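Local coordinates for L-arabinose ABC transporter, periplasmic L-arabinose-binding protein (Burkholderia thailandensis, PDB 4KZK), which binds beta-D-galactose and probably serves as the periplasmic receptor that delivers L-arabinose and related sugars to a membrane-bound ABC transporter, at residues Pro280-Leu289 / Thr318-Ala326; Val80-Ala88 / Ile108-Met117. All coordinates share one frame; numbering follows the deposited sequence.

Contact 1: residues Pro280-Leu289 / Thr318-Ala326; sequences PTGFFGSILL and TSGTLITRA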
ATOM      1  N   PRO A 280      10.212 -21.575   4.104  1.00 19.90           N
ATOM      2  CA  PRO A 280       9.071 -20.719   3.813  1.00 18.35           C
ATOM      3  C   PRO A 280       8.256 -20.383   5.064  1.00 16.66           C
ATOM      4  O   PRO A 280       8.180 -21.165   6.002  1.00 17.52           O
ATOM      5  CB  PRO A 280       8.244 -21.544   2.810  1.00 19.03           C
ATOM      6  CG  PRO A 280       9.217 -22.494   2.200  1.00 20.42           C
ATOM      7  CD  PRO A 280      10.258 -22.768   3.235  1.00 20.87           C
ATOM      8  N   THR A 281       7.703 -19.179   5.075  1.00 14.39           N
ATOM      9  CA  THR A 281       6.853 -18.680   6.143  1.00 13.36           C
ATOM     10  C   THR A 281       5.416 -18.642   5.648  1.00 12.33           C
ATOM     11  O   THR A 281       5.142 -18.853   4.446  1.00 12.75           O
ATOM     12  CB  THR A 281       7.258 -17.237   6.505  1.00 12.88           C
ATOM     13  OG1 THR A 281       6.981 -16.386   5.380  1.00 12.55           O
ATOM     14  CG2 THR A 281       8.743 -17.156   6.825  1.00 13.55           C
ATOM     15  N   GLY A 282       4.516 -18.313   6.561  1.00 11.51           N
ATOM     16  CA  GLY A 282       3.101 -18.144   6.273  1.00 10.77           C
ATOM     17  C   GLY A 282       2.758 -17.001   5.342  1.00  9.94           C
ATOM     18  O   GLY A 282       1.614 -16.898   4.915  1.00  9.77           O
ATOM     19  N   PHE A 283       3.734 -16.141   5.025  1.00  9.57           N
ATOM     20  CA  PHE A 283       3.571 -15.149   3.976  1.00  9.06           C
ATOM     21  C   PHE A 283       3.722 -15.877   2.631  1.00  9.16           C
ATOM     22  O   PHE A 283       4.843 -16.169   2.185  1.00  9.50           O
ATOM     23  CB  PHE A 283       4.602 -14.054   4.133  1.00  8.92           C
ATOM     24  CG  PHE A 283       4.348 -12.862   3.264  1.00  8.60           C
ATOM     25  CD1 PHE A 283       4.735 -12.857   1.942  1.00  8.76           C
ATOM     26  CD2 PHE A 283       3.691 -11.750   3.774  1.00  8.40           C
ATOM     27  CE1 PHE A 283       4.506 -11.758   1.148  1.00  8.44           C
ATOM     28  CE2 PHE A 283       3.456 -10.642   2.977  1.00  8.15           C
ATOM     29  CZ  PHE A 283       3.850 -10.657   1.655  1.00  8.38           C
ATOM     30  N   PHE A 284       2.572 -16.162   2.019  1.00  9.10           N
ATOM     31  CA  PHE A 284       2.485 -17.048   0.873  1.00  9.38           C
ATOM     32  C   PHE A 284       2.657 -16.283  -0.435  1.00  8.81           C
ATOM     33  O   PHE A 284       3.251 -16.758  -1.392  1.00  9.14           O
ATOM     34  CB  PHE A 284       1.135 -17.751   0.893  1.00  9.66           C
ATOM     35  CG  PHE A 284       0.832 -18.471  -0.372  1.00 10.27           C
ATOM     36  CD1 PHE A 284       1.493 -19.625  -0.691  1.00 10.80           C
ATOM     37  CD2 PHE A 284      -0.096 -17.959  -1.265  1.00 10.16           C
ATOM     38  CE1 PHE A 284       1.229 -20.272  -1.888  1.00 11.26           C
ATOM     39  CE2 PHE A 284      -0.346 -18.585  -2.465  1.00 10.78           C
ATOM     40  CZ  PHE A 284       0.310 -19.751  -2.773  1.00 11.25           C
ATOM     41  N   GLY A 285       2.104 -15.087  -0.500  1.00  8.42           N
ATOM     42  CA  GLY A 285       2.137 -14.346  -1.755  1.00  8.31           C
ATOM     43  C   GLY A 285       1.849 -12.880  -1.548  1.00  7.90           C
ATOM     44  O   GLY A 285       1.578 -12.445  -0.430  1.00  7.58           O
ATOM     45  N   SER A 286       1.901 -12.119  -2.648  1.00  7.94           N
ATOM     46  CA  SER A 286       1.606 -10.692  -2.607  1.00  7.77           C
ATOM     47  C   SER A 286       1.072 -10.235  -3.937  1.00  8.05           C
ATOM     48  O   SER A 286       1.435 -10.803  -4.968  1.00  8.43           O
ATOM     49  CB  SER A 286       2.892  -9.925  -2.279  1.00  7.72           C
ATOM     50  OG  SER A 286       2.686  -8.535  -2.221  1.00  7.87           O
ATOM     51  N   ILE A 287       0.234  -9.203  -3.948  1.00  7.88           N
ATOM     52  CA  ILE A 287      -0.171  -8.627  -5.233  1.00  8.30           C
ATOM     53  C   ILE A 287       0.866  -7.582  -5.620  1.00  8.33           C
ATOM     54  O   ILE A 287       0.994  -6.524  -4.958  1.00  8.37           O
ATOM     55  CB  ILE A 287      -1.590  -8.010  -5.204  1.00  8.60           C
ATOM     56  CG1 ILE A 287      -2.631  -8.992  -4.664  1.00  8.72           C
ATOM     57  CG2 ILE A 287      -1.951  -7.489  -6.594  1.00  8.98           C
ATOM     58  CD1 ILE A 287      -2.698 -10.302  -5.422  1.00  9.17           C
ATOM     59  N   LEU A 288       1.612  -7.901  -6.669  1.00  8.61           N
ATOM     60  CA  LEU A 288       2.676  -7.076  -7.177  1.00  8.95           C
ATOM     61  C   LEU A 288       2.076  -5.844  -7.840  1.00  9.29           C
ATOM     62  O   LEU A 288       1.292  -5.978  -8.786  1.00 10.20           O
ATOM     63  CB  LEU A 288       3.510  -7.854  -8.198  1.00  9.46           C
ATOM     64  CG  LEU A 288       4.628  -7.083  -8.884  1.00  9.79           C
ATOM     65  CD1 LEU A 288       5.728  -6.680  -7.908  1.00  9.64           C
ATOM     66  CD2 LEU A 288       5.235  -7.886 -10.038  1.00 10.44           C
ATOM     67  N   LEU A 289       2.432  -4.685  -7.314  1.00  9.26           N
ATOM     68  CA  LEU A 289       2.111  -3.393  -7.913  1.00  9.57           C
ATOM     69  C   LEU A 289       3.270  -2.858  -8.763  1.00 10.26           C
ATOM     70  O   LEU A 289       4.384  -3.391  -8.759  1.00 10.28           O
ATOM     71  CB  LEU A 289       1.780  -2.391  -6.805  1.00  9.40           C
ATOM     72  CG  LEU A 289       0.648  -2.785  -5.855  1.00  9.09           C
ATOM     73  CD1 LEU A 289       0.477  -1.682  -4.829  1.00  9.09           C
ATOM     74  CD2 LEU A 289      -0.679  -3.098  -6.534  1.00  9.36           C
ATOM     75  N   THR A 318      -4.283   1.950 -10.762  1.00 13.76           N
ATOM     76  CA  THR A 318      -3.394   0.936 -11.328  1.00 13.44           C
ATOM     77  C   THR A 318      -3.710  -0.482 -10.855  1.00 13.21           C
ATOM     78  O   THR A 318      -4.459  -0.700  -9.913  1.00 12.88           O
ATOM     79  CB  THR A 318      -1.944   1.260 -10.975  1.00 12.67           C
ATOM     80  OG1 THR A 318      -1.749   1.130  -9.558  1.00 11.80           O
ATOM     81  CG2 THR A 318      -1.554   2.676 -11.466  1.00 13.00           C
ATOM     82  N   SER A 319      -3.147  -1.454 -11.559  1.00 13.58           N
ATOM     83  CA  SER A 319      -3.481  -2.853 -11.358  1.00 13.85           C
ATOM     84  C   SER A 319      -2.300  -3.658 -10.856  1.00 13.12           C
ATOM     85  O   SER A 319      -1.163  -3.182 -10.844  1.00 13.24           O
ATOM     86  CB  SER A 319      -3.976  -3.455 -12.682  1.00 15.02           C
ATOM     87  OG  SER A 319      -5.231  -2.892 -13.068  1.00 17.02           O
ATOM     88  N   GLY A 320      -2.578  -4.891 -10.474  1.00 12.82           N
ATOM     89  CA  GLY A 320      -1.570  -5.779  -9.940  1.00 12.46           C
ATOM     90  C   GLY A 320      -1.761  -7.219 -10.362  1.00 12.61           C
ATOM     91  O   GLY A 320      -2.794  -7.588 -10.906  1.00 13.10           O
ATOM     92  N   THR A 321      -0.748  -8.035 -10.090  1.00 12.38           N
ATOM     93  CA  THR A 321      -0.843  -9.466 -10.325  1.00 12.77           C
ATOM     94  C   THR A 321      -0.202 -10.232  -9.178  1.00 11.70           C
ATOM     95  O   THR A 321       0.737  -9.751  -8.523  1.00 11.35           O
ATOM     96  CB  THR A 321      -0.159  -9.912 -11.626  1.00 13.92           C
ATOM     97  OG1 THR A 321       1.240  -9.654 -11.524  1.00 14.95           O
ATOM     98  CG2 THR A 321      -0.741  -9.184 -12.834  1.00 15.02           C
ATOM     99  N   LEU A 322      -0.711 -11.430  -8.945  1.00 11.39           N
ATOM    100  CA  LEU A 322      -0.221 -12.239  -7.842  1.00 10.88           C
ATOM    101  C   LEU A 322       1.191 -12.745  -8.083  1.00 10.44           C
ATOM    102  O   LEU A 322       1.478 -13.274  -9.160  1.00 10.70           O
ATOM    103  CB  LEU A 322      -1.151 -13.424  -7.603  1.00 11.30           C
ATOM    104  CG  LEU A 322      -0.633 -14.461  -6.614  1.00 11.42           C
ATOM    105  CD1 LEU A 322      -0.644 -13.879  -5.218  1.00 11.33           C
ATOM    106  CD2 LEU A 322      -1.447 -15.741  -6.719  1.00 12.01           C
ATOM    107  N   ILE A 323       2.050 -12.604  -7.071  1.00  9.79           N
ATOM    108  CA  ILE A 323       3.360 -13.257  -7.057  1.00  9.64           C
ATOM    109  C   ILE A 323       3.466 -14.131  -5.822  1.00  9.72           C
ATOM    110  O   ILE A 323       2.941 -13.813  -4.756  1.00  9.61           O
ATOM    111  CB  ILE A 323       4.552 -12.292  -7.158  1.00  9.31           C
ATOM    112  CG1 ILE A 323       4.588 -11.266  -6.023  1.00  9.08           C
ATOM    113  CG2 ILE A 323       4.555 -11.616  -8.528  1.00  9.28           C
ATOM    114  CD1 ILE A 323       5.882 -10.464  -6.024  1.00  8.97           C
ATOM    115  N   THR A 324       4.142 -15.252  -6.010  1.00  9.88           N
ATOM    116  CA  THR A 324       4.498 -16.168  -4.963  1.00 10.20           C
ATOM    117  C   THR A 324       5.992 -16.494  -5.124  1.00 10.14           C
ATOM    118  O   THR A 324       6.653 -15.965  -5.984  1.00  9.81           O
ATOM    119  CB  THR A 324       3.703 -17.473  -5.116  1.00 10.73           C
ATOM    120  OG1 THR A 324       4.142 -18.138  -6.302  1.00 11.26           O
ATOM    121  CG2 THR A 324       2.192 -17.205  -5.157  1.00 10.94           C
ATOM    122  N   ARG A 325       6.527 -17.391  -4.289  1.00 10.35           N
ATOM    123  CA  ARG A 325       7.907 -17.816  -4.428  1.00 10.70           C
ATOM    124  C   ARG A 325       8.195 -18.350  -5.829  1.00 10.74           C
ATOM    125  O   ARG A 325       9.312 -18.199  -6.313  1.00 10.92           O
ATOM    126  CB  ARG A 325       8.242 -18.853  -3.365  1.00 11.21           C
ATOM    127  CG  ARG A 325       8.346 -18.249  -1.964  1.00 11.37           C
ATOM    128  CD  ARG A 325       8.373 -19.273  -0.841  1.00 12.02           C
ATOM    129  NE  ARG A 325       8.491 -18.605   0.461  1.00 12.31           N
ATOM    130  CZ  ARG A 325       7.491 -18.010   1.107  1.00 12.15           C
ATOM    131  NH1 ARG A 325       6.255 -17.995   0.597  1.00 11.79           N
ATOM    132  NH2 ARG A 325       7.717 -17.411   2.272  1.00 12.41           N
ATOM    133  N   ALA A 326       7.203 -18.951  -6.481  1.00 10.77           N
ATOM    134  CA  ALA A 326       7.424 -19.630  -7.764  1.00 11.02           C
ATOM    135  C   ALA A 326       7.613 -18.676  -8.955  1.00 10.90           C
ATOM    136  O   ALA A 326       8.315 -19.008  -9.920  1.00 11.33           O
ATOM    137  CB  ALA A 326       6.253 -20.548  -8.049  1.00 11.26           C
TER
HETATM  138  O   HOH W   1       5.114 -18.581  -1.977  1.00 10.79           O

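Contact 2: residues Val80-Ala88 / Ile108-Met117; sequences VSTALDSLA and IAAKAKRYGM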
ATOM      1  N   VAL A  80       5.047  17.218   7.176  1.00 10.25           N
ATOM      2  CA  VAL A  80       4.517  17.630   5.870  1.00 10.00           C
ATOM      3  C   VAL A  80       4.669  19.144   5.700  1.00 10.48           C
ATOM      4  O   VAL A  80       5.122  19.625   4.666  1.00 10.73           O
ATOM      5  CB  VAL A  80       3.030  17.240   5.670  1.00  9.78           C
ATOM      6  CG1 VAL A  80       2.492  17.834   4.367  1.00  9.81           C
ATOM      7  CG2 VAL A  80       2.847  15.717   5.676  1.00  9.53           C
ATOM      8  N   SER A  81       4.282  19.895   6.729  1.00 10.81           N
ATOM      9  CA  SER A  81       4.372  21.351   6.684  1.00 11.23           C
ATOM     10  C   SER A  81       5.817  21.802   6.455  1.00 11.72           C
ATOM     11  O   SER A  81       6.078  22.672   5.617  1.00 12.04           O
ATOM     12  CB  SER A  81       3.761  21.957   7.966  1.00 11.84           C
ATOM     13  OG  SER A  81       3.690  23.371   7.907  1.00 12.26           O
ATOM     14  N   THR A  82       6.751  21.190   7.174  1.00 11.92           N
ATOM     15  CA  THR A  82       8.153  21.575   7.008  0.70 12.80           C
ATOM     16  C   THR A  82       8.686  21.099   5.666  1.00 12.60           C
ATOM     17  O   THR A  82       9.528  21.763   5.075  1.00 13.24           O
ATOM     18  CB  THR A  82       9.024  21.104   8.179  0.70 13.63           C
ATOM     19  OG1 THR A  82       8.997  19.678   8.275  0.70 14.08           O
ATOM     20  CG2 THR A  82       8.501  21.723   9.486  0.70 14.13           C
ATOM     21  N   ALA A  83       8.156  19.995   5.142  1.00 11.90           N
ATOM     22  CA  ALA A  83       8.614  19.523   3.830  1.00 12.27           C
ATOM     23  C   ALA A  83       8.235  20.526   2.745  1.00 12.81           C
ATOM     24  O   ALA A  83       9.027  20.837   1.859  1.00 13.16           O
ATOM     25  CB  ALA A  83       8.011  18.166   3.514  1.00 11.54           C
ATOM     26  N   LEU A  84       7.020  21.032   2.801  1.00 13.46           N
ATOM     27  CA  LEU A  84       6.566  21.994   1.813  1.00 14.56           C
ATOM     28  C   LEU A  84       7.327  23.321   1.954  1.00 15.20           C
ATOM     29  O   LEU A  84       7.668  23.937   0.934  1.00 15.60           O
ATOM     30  CB  LEU A  84       5.062  22.217   1.943  1.00 15.30           C
ATOM     31  CG  LEU A  84       4.131  21.001   1.832  1.00 16.17           C
ATOM     32  CD1 LEU A  84       2.686  21.439   2.069  1.00 17.20           C
ATOM     33  CD2 LEU A  84       4.317  20.240   0.527  1.00 16.82           C
ATOM     34  N   ASP A  85       7.639  23.731   3.189  1.00 15.24           N
ATOM     35  CA  ASP A  85       8.472  24.917   3.415  1.00 16.30           C
ATOM     36  C   ASP A  85       9.828  24.722   2.749  1.00 16.78           C
ATOM     37  O   ASP A  85      10.360  25.641   2.104  1.00 17.30           O
ATOM     38  CB  ASP A  85       8.706  25.148   4.914  1.00 16.63           C
ATOM     39  CG  ASP A  85       7.462  25.578   5.667  1.00 16.48           C
ATOM     40  OD1 ASP A  85       6.431  25.931   5.054  1.00 16.57           O
ATOM     41  OD2 ASP A  85       7.554  25.569   6.915  1.00 17.12           O
ATOM     42  N   SER A  86      10.422  23.544   2.936  1.00 16.25           N
ATOM     43  CA  SER A  86      11.755  23.273   2.375  1.00 17.11           C
ATOM     44  C   SER A  86      11.731  23.318   0.854  1.00 17.29           C
ATOM     45  O   SER A  86      12.657  23.846   0.217  1.00 18.20           O
ATOM     46  CB  SER A  86      12.309  21.917   2.851  1.00 17.08           C
ATOM     47  OG  SER A  86      13.696  21.772   2.506  1.00 19.68           O
ATOM     48  N   LEU A  87      10.684  22.736   0.273  1.00 16.09           N
ATOM     49  CA  LEU A  87      10.522  22.727  -1.171  1.00 16.51           C
ATOM     50  C   LEU A  87      10.376  24.138  -1.717  1.00 17.71           C
ATOM     51  O   LEU A  87      10.993  24.466  -2.750  1.00 18.59           O
ATOM     52  CB  LEU A  87       9.342  21.838  -1.574  1.00 15.49           C
ATOM     53  CG  LEU A  87       9.565  20.335  -1.376  1.00 14.72           C
ATOM     54  CD1 LEU A  87       8.268  19.570  -1.622  1.00 13.97           C
ATOM     55  CD2 LEU A  87      10.673  19.830  -2.283  1.00 15.40           C
ATOM     56  N   ALA A  88       9.638  24.991  -1.010  1.00 17.71           N
ATOM     57  CA  ALA A  88       9.505  26.393  -1.414  1.00 19.09           C
ATOM     58  C   ALA A  88      10.830  27.155  -1.297  1.00 20.73           C
ATOM     59  O   ALA A  88      11.190  27.933  -2.191  1.00 22.29           O
ATOM     60  CB  ALA A  88       8.405  27.065  -0.625  1.00 18.74           C
ATOM     61  N   ILE A 108      -2.465  21.360   2.790  1.00 15.68           N
ATOM     62  CA  ILE A 108      -1.444  21.076   1.798  1.00 14.72           C
ATOM     63  C   ILE A 108      -1.709  21.885   0.522  1.00 15.29           C
ATOM     64  O   ILE A 108      -0.806  22.499  -0.046  1.00 15.70           O
ATOM     65  CB  ILE A 108      -1.363  19.563   1.494  1.00 14.22           C
ATOM     66  CG1 ILE A 108      -0.883  18.803   2.742  1.00 13.71           C
ATOM     67  CG2 ILE A 108      -0.461  19.277   0.304  1.00 14.11           C
ATOM     68  CD1 ILE A 108      -1.088  17.295   2.675  1.00 13.38           C
ATOM     69  N   ALA A 109      -2.958  21.893   0.090  1.00 15.97           N
ATOM     70  CA  ALA A 109      -3.340  22.584  -1.120  1.00 16.97           C
ATOM     71  C   ALA A 109      -3.120  24.085  -0.974  1.00 17.79           C
ATOM     72  O   ALA A 109      -2.617  24.746  -1.902  1.00 18.32           O
ATOM     73  CB  ALA A 109      -4.791  22.279  -1.449  1.00 17.63           C
ATOM     74  N   ALA A 110      -3.496  24.624   0.177  1.00 18.21           N
ATOM     75  CA  ALA A 110      -3.357  26.059   0.402  1.00 19.01           C
ATOM     76  C   ALA A 110      -1.888  26.480   0.396  1.00 19.17           C
ATOM     77  O   ALA A 110      -1.525  27.501  -0.199  1.00 20.51           O
ATOM     78  CB  ALA A 110      -4.028  26.473   1.703  1.00 19.16           C
ATOM     79  N   LYS A 111      -1.031  25.703   1.049  1.00 18.47           N
ATOM     80  CA  LYS A 111       0.391  26.045   1.087  1.00 18.91           C
ATOM     81  C   LYS A 111       1.044  25.912  -0.282  1.00 19.42           C
ATOM     82  O   LYS A 111       1.832  26.758  -0.679  1.00 20.51           O
ATOM     83  CB  LYS A 111       1.144  25.218   2.140  1.00 17.96           C
ATOM     84  CG  LYS A 111       2.648  25.468   2.143  1.00 18.12           C
ATOM     85  CD  LYS A 111       3.335  24.852   3.359  1.00 17.75           C
ATOM     86  CE  LYS A 111       3.206  25.758   4.569  1.00 18.16           C
ATOM     87  NZ  LYS A 111       3.867  25.204   5.773  1.00 17.84           N
ATOM     88  N   ALA A 112       0.742  24.831  -0.997  1.00 19.74           N
ATOM     89  CA  ALA A 112       1.306  24.631  -2.322  1.00 20.37           C
ATOM     90  C   ALA A 112       0.953  25.814  -3.225  1.00 21.76           C
ATOM     91  O   ALA A 112       1.798  26.295  -3.996  1.00 22.64           O
ATOM     92  CB  ALA A 112       0.801  23.316  -2.918  1.00 19.52           C
ATOM     93  N   LYS A 113      -0.296  26.276  -3.131  1.00 22.61           N
ATOM     94  CA  LYS A 113      -0.777  27.404  -3.925  1.00 24.65           C
ATOM     95  C   LYS A 113      -0.024  28.684  -3.555  1.00 26.33           C
ATOM     96  O   LYS A 113       0.438  29.407  -4.430  1.00 27.73           O
ATOM     97  CB  LYS A 113      -2.287  27.592  -3.734  1.00 24.99           C
ATOM     98  N   ARG A 114       0.103  28.951  -2.258  1.00 26.98           N
ATOM     99  CA  ARG A 114       0.858  30.109  -1.765  1.00 28.28           C
ATOM    100  C   ARG A 114       2.284  30.135  -2.321  1.00 28.87           C
ATOM    101  O   ARG A 114       2.798  31.197  -2.728  1.00 29.83           O
ATOM    102  CB  ARG A 114       0.903  30.082  -0.235  1.00 27.88           C
ATOM    103  N   TYR A 115       2.906  28.955  -2.352  1.00 28.41           N
ATOM    104  CA  TYR A 115       4.309  28.807  -2.733  1.00 29.86           C
ATOM    105  C   TYR A 115       4.529  28.566  -4.226  1.00 29.88           C
ATOM    106  O   TYR A 115       5.669  28.344  -4.654  1.00 31.41           O
ATOM    107  CB  TYR A 115       4.941  27.644  -1.965  1.00 30.33           C
ATOM    108  CG  TYR A 115       5.173  27.843  -0.480  1.00 31.64           C
ATOM    109  CD1 TYR A 115       5.433  29.099   0.070  1.00 33.81           C
ATOM    110  CD2 TYR A 115       5.203  26.740   0.368  1.00 31.42           C
ATOM    111  CE1 TYR A 115       5.677  29.249   1.428  1.00 34.91           C
ATOM    112  CE2 TYR A 115       5.456  26.884   1.720  1.00 32.82           C
ATOM    113  CZ  TYR A 115       5.685  28.133   2.250  1.00 33.57           C
ATOM    114  OH  TYR A 115       5.929  28.231   3.604  1.00 36.62           O
ATOM    115  N   GLY A 116       3.464  28.584  -5.022  1.00 28.98           N
ATOM    116  CA  GLY A 116       3.589  28.376  -6.461  1.00 29.15           C
ATOM    117  C   GLY A 116       4.047  26.983  -6.853  1.00 28.27           C
ATOM    118  O   GLY A 116       4.860  26.820  -7.772  1.00 29.28           O
ATOM    119  N   MET A 117       3.528  25.973  -6.154  1.00 25.31           N
ATOM    120  CA  MET A 117       3.848  24.581  -6.441  1.00 24.34           C
ATOM    121  C   MET A 117       2.581  23.878  -6.894  1.00 22.54           C
ATOM    122  O   MET A 117       1.601  23.865  -6.163  1.00 21.87           O
ATOM    123  CB  MET A 117       4.401  23.895  -5.181  1.00 24.21           C
ATOM    124  CG  MET A 117       5.779  24.374  -4.750  1.00 25.99           C
ATOM    125  SD  MET A 117       6.529  23.347  -3.472  1.00 27.91           S
ATOM    126  CE  MET A 117       5.706  23.978  -2.016  1.00 26.41           C
TER

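Contact 1: residues Pro280-Leu289 / Thr318-Ala326
The guanidinium group of Arg325 has Pro280 CB over one face, toward the rim and 3.8 Å from NE, while its edge, turned to the backbone, carries the polar contacts. The side chain runs extended from CG to NE (chi3 179°), which carries the group out to Phe283 O. Both terminal nitrogens grip this carbonyl end-on, near the guanidinium plane: NH1 lies 2.8 Å and NH2 3.1 Å from Phe283 O. A water at the same edge accepts from NH1 and from Arg325 N and donates to Phe284 O, bridging the two backbones and bracing the guanidinium. NH2 also bonds weakly to Thr281 OG1, whose stronger partner is Glu274; this hydroxyl closes an ST turn by accepting from Phe283 N. The Phe284 ring meets the Thr324 methyl obliquely, CE2 to CG2 at 3.9 Å.

Farther along lies the antiparallel pair of the periplasmic-binding-protein sheet, leading to Leu289, which touches the bound galactose. Ser286 and Ile323 form a hydrogen-bonded pair, Ile323 N reaching Ser286 O at 2.8 Å almost straight (173°), and Leu288 pairs likewise with Thr321, its N 2.8 Å from Thr321 O. Ile323 CG2 lies 3.9 Å from Leu288 CB, and both residues pack on helix 328-334. On the other face Ile287 CD1 meets Leu322 CB at 4.1 Å, against helix 144-161. Leucine and beta-branched isoleucine suit faces each packed on a helix; Gly320, lacking a side chain, fits closely against Ile287 CG2 and Leu288 O.

Chemically, a ladder of backbone bonds thus gives way to an arginine and a water that satisfy carbonyls beyond the regular pairing.

Contact 2: residues Val80-Ala88 / Ile108-Met117
Two helical segments, 80-88 and 108-114, run nearly parallel, 12° apart with axes 10.4 Å from each other, and the second ends in a Schellman motif in which Gly116 takes a positive phi. Asp85 OD1 holds the polar side together: Lys111 NZ makes a salt bridge to it at 2.8 Å, on the syn side but tilted out of the carboxylate plane, and Tyr115 OH donates to it at 2.8 Å from above the opposite face. Lys111 gets there by bending at chi3 (-82°), its CD lying tightly against Leu84 CB at 3.5 Å; its NZ also bonds weakly to Ser81 OG. Two donors on one oxygen would be expected to favour a charged Asp85. The small Ala88 lets the Tyr115 ring come close, CB standing over its face 3.5 Å from the centroid. Deeper, the flexible Met117 lays its thioether along the first helix, SD 3.7 Å from Leu87 CB and CE 3.5 Å from Leu84 O. Val80 CG1 meets Ile108 CG1 at 3.9 Å. The helices are crossovers of successive beta-alpha-beta units in a Rossmann-like lobe: Val80 and Leu87 rest on strand 94-98, Leu87 on strand 68-73 as well, and Ile108 on strand 118-122.

Overall arrangement
From the N terminus, contact 2 comes first: helix 77-89 leads through strand 94-98 to helix 105-114, and the pairing of the two helices closes the short helix-strand-helix loop. Contact 1 follows much later, closing the loop in which helix 291-308 joins strand 283-288 to strand 315-324. The loops are in series, neither enclosing nor crossing the other. Contact 2 packs neighbouring helices beside the parallel strands early in the chain, whereas contact 1 supplies the antiparallel pair that links the strands on one side of the mixed sheet to those on the other. Their centres lie about 37 Å apart on opposite sides of the chain's centre, and only contact 1 includes a residue of the galactose pocket.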